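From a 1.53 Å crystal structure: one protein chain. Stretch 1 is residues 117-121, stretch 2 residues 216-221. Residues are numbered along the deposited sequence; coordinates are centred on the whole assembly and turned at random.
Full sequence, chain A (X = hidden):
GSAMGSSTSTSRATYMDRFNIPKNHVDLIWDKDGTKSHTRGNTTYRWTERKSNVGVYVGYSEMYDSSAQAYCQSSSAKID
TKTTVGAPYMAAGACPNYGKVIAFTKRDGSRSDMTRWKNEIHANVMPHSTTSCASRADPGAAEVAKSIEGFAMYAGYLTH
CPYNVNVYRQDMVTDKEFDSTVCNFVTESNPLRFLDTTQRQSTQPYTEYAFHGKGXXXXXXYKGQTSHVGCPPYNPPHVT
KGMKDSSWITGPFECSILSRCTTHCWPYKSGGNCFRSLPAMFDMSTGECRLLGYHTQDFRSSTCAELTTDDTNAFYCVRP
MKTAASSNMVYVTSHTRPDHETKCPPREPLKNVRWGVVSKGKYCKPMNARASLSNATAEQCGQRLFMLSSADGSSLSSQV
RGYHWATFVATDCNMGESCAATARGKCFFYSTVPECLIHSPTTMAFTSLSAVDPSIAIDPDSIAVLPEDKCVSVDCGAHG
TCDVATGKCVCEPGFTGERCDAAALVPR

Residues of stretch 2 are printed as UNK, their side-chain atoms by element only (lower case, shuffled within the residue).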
# COMPACT_ATOMS: atom_id res chain seq x y z
N TRP A 117 1.11 -9.73 -8.41
CA TRP A 117 0.28 -9.02 -7.44
C TRP A 117 -0.88 -8.26 -8.09
O TRP A 117 -1.88 -7.99 -7.43
CB TRP A 117 1.13 -8.04 -6.61
CG TRP A 117 1.64 -6.85 -7.38
CD1 TRP A 117 2.84 -6.74 -8.00
CD2 TRP A 117 0.95 -5.61 -7.61
NE1 TRP A 117 2.95 -5.51 -8.61
CE2 TRP A 117 1.80 -4.80 -8.37
CE3 TRP A 117 -0.29 -5.11 -7.22
CZ2 TRP A 117 1.45 -3.51 -8.78
CZ3 TRP A 117 -0.65 -3.83 -7.62
CH2 TRP A 117 0.22 -3.04 -8.39
N LYS A 118 -0.75 -7.94 -9.37
CA LYS A 118 -1.77 -7.14 -10.05
C LYS A 118 -3.08 -7.88 -10.27
O LYS A 118 -4.12 -7.24 -10.49
CB LYS A 118 -1.24 -6.64 -11.39
CG LYS A 118 -0.11 -5.66 -11.24
CD LYS A 118 0.36 -5.15 -12.59
CE LYS A 118 1.54 -4.23 -12.44
NZ LYS A 118 2.06 -3.80 -13.76
N ASN A 119 -3.05 -9.21 -10.26
CA ASN A 119 -4.30 -9.97 -10.33
C ASN A 119 -5.09 -9.78 -9.05
O ASN A 119 -4.51 -9.57 -7.99
CB ASN A 119 -4.03 -11.46 -10.55
CG ASN A 119 -3.30 -11.76 -11.84
OD1 ASN A 119 -3.03 -10.87 -12.65
ND2 ASN A 119 -2.97 -13.03 -12.04
N GLU A 120 -6.42 -9.86 -9.13
CA GLU A 120 -7.22 -9.72 -7.93
C GLU A 120 -7.04 -10.88 -6.96
O GLU A 120 -6.61 -11.97 -7.33
CB GLU A 120 -8.70 -9.59 -8.29
CG GLU A 120 -9.08 -8.21 -8.80
CD GLU A 120 -10.58 -8.04 -8.95
OE1 GLU A 120 -11.33 -8.96 -8.59
OE2 GLU A 120 -10.99 -6.98 -9.45
N ILE A 121 -7.41 -10.62 -5.71
CA ILE A 121 -7.44 -11.65 -4.68
C ILE A 121 -8.58 -12.65 -4.89
O ILE A 121 -9.51 -12.40 -5.67
CB ILE A 121 -7.58 -11.02 -3.27
CG1 ILE A 121 -8.93 -10.30 -3.11
CG2 ILE A 121 -6.42 -10.07 -3.02
CD1 ILE A 121 -9.18 -9.72 -1.71
N UNK A 216 -7.42 -2.97 -16.98
CA UNK A 216 -6.60 -3.89 -17.75
C UNK A 216 -6.18 -5.12 -16.98
O UNK A 216 -5.40 -5.92 -17.49
N UNK A 217 -6.70 -5.28 -15.76
CA UNK A 217 -6.25 -6.34 -14.86
C UNK A 217 -7.22 -7.51 -14.80
O UNK A 217 -8.40 -7.36 -15.11
c UNK A 217 -6.05 -5.78 -13.45
c UNK A 217 -5.23 -4.54 -13.41
c UNK A 217 -5.54 -3.27 -13.04
c UNK A 217 -3.44 -3.28 -13.65
n UNK A 217 -3.90 -4.51 -13.78
n UNK A 217 -4.41 -2.51 -13.20
N UNK A 218 -6.72 -8.67 -14.39
CA UNK A 218 -7.57 -9.84 -14.20
C UNK A 218 -8.31 -9.75 -12.88
O UNK A 218 -7.70 -9.67 -11.82
n UNK A 218 -3.36 -11.11 -16.86
c UNK A 218 -4.12 -12.39 -16.80
c UNK A 218 -5.04 -12.46 -15.58
c UNK A 218 -6.73 -11.12 -14.26
c UNK A 218 -6.12 -11.38 -15.63
N UNK A 219 -9.64 -9.76 -12.95
CA UNK A 219 -10.47 -9.56 -11.77
C UNK A 219 -11.75 -10.39 -11.79
O UNK A 219 -12.00 -11.17 -12.71
N UNK A 220 -12.55 -10.22 -10.75
CA UNK A 220 -13.74 -11.03 -10.58
C UNK A 220 -14.81 -10.62 -11.58
O UNK A 220 -14.83 -9.49 -12.05
c UNK A 220 -15.58 -7.52 -8.12
c UNK A 220 -16.55 -10.07 -8.57
c UNK A 220 -15.20 -9.82 -8.76
c UNK A 220 -17.41 -9.06 -8.18
o UNK A 220 -17.79 -6.80 -7.56
c UNK A 220 -16.92 -7.79 -7.96
c UNK A 220 -14.72 -8.54 -8.51
c UNK A 220 -14.26 -10.96 -9.14
N UNK A 221 -15.65 -11.59 -11.92
CA UNK A 221 -16.75 -11.40 -12.86
C UNK A 221 -17.93 -10.80 -12.11
O UNK A 221 -18.77 -11.51 -11.57
o UNK A 221 -18.62 -13.68 -15.06
o UNK A 221 -18.69 -11.50 -14.78
c UNK A 221 -17.10 -12.74 -13.51
c UNK A 221 -18.22 -12.63 -14.52
O HOH W 1 -3.86 -8.79 -14.08
O HOH W 2 -1.23 -11.19 -14.97
O HOH W 3 -13.18 -7.19 -11.34

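Position 216 has backbone atoms only, and none of them lies near stretch 1. Its phi/psi of 100/7 would jam a CB against the carbonyl O of the preceding residue, which by itself calls for glycine: Gly216.

Position 217 carries one carbon followed by a five-membered ring of three carbons and two nitrogens. Its CA-to-CB bond points toward stretch 1, its CB lies 3.8 Å from Lys118 O, and one ring nitrogen approaches Lys118 CB to 4.2 Å. The ring, which meets that carbonyl obliquely, is an imidazole, so the residue is His217, and the nitrogen is ND1. These are packing distances, while His217 NE2 is hydrogen-bonded elsewhere in the structure.

At position 218 four carbons run in an unbranched row to a terminal nitrogen, and the third carbon passes 3.9 Å from Asn119 OD1. The chain is that of Lys218, and that carbon is CD. The chi angles of Lys218 (m, t, t, p) keep the chain extended until its last turn. Two waters join the same pair of residues. Water 1 donates to Asn119 OD1 (2.7 Å) and accepts from Lys218 N (2.9 Å); water 2 donates to Asn119 OD1 (3.0 Å) and accepts from Lys218 NZ (2.8 Å). The amide oxygen thus reaches both the backbone and the ammonium end of Lys218 through solvent.

Position 219 again lacks side-chain atoms, and its CA sits 3.2 Å from Glu120 CD. An ideal CB here would fall 2.5 Å from Glu120 OE2, a clash, so the carboxylate occupies the space a side chain would need. The residue is Gly219.

Position 220 shows one carbon and a six-carbon ring bearing one oxygen; a ring carbon lies 3.4 Å from Glu120 OE1, which sits at the ring's edge, near its plane. The residue is Tyr220, and the carbon is CD1. Tyr220 N donates to the same oxygen, Glu120 OE1 (2.8 Å, 150° at the hydrogen).

Position 221 has two carbons, the second carrying two oxygens; CA-to-CB points away and the side chain comes no closer than 8.5 Å to stretch 1, so it makes no contact. This is Asp221; both carboxylate oxygens are hydrogen-bonded elsewhere.

The contact, burying 313 Å² in total, centres on Glu120. Its backbone N donates to Lys218 O (3.0 Å, 161°), while its side chain, directed toward stretch 2, reaches past Gly219 to accept from Tyr220 N. One residue therefore engages backbone groups on both flanks of Gly219. Water 3 reinforces this grip, donating to Glu120 OE2 and Tyr220 O, each at 2.9 Å. Stretch 2 contributes only main-chain atoms to the two direct hydrogen bonds; its side chains add packing and, through Lys218 NZ, a solvent bridge.

Stretch 2 (216-221) GHKGYD
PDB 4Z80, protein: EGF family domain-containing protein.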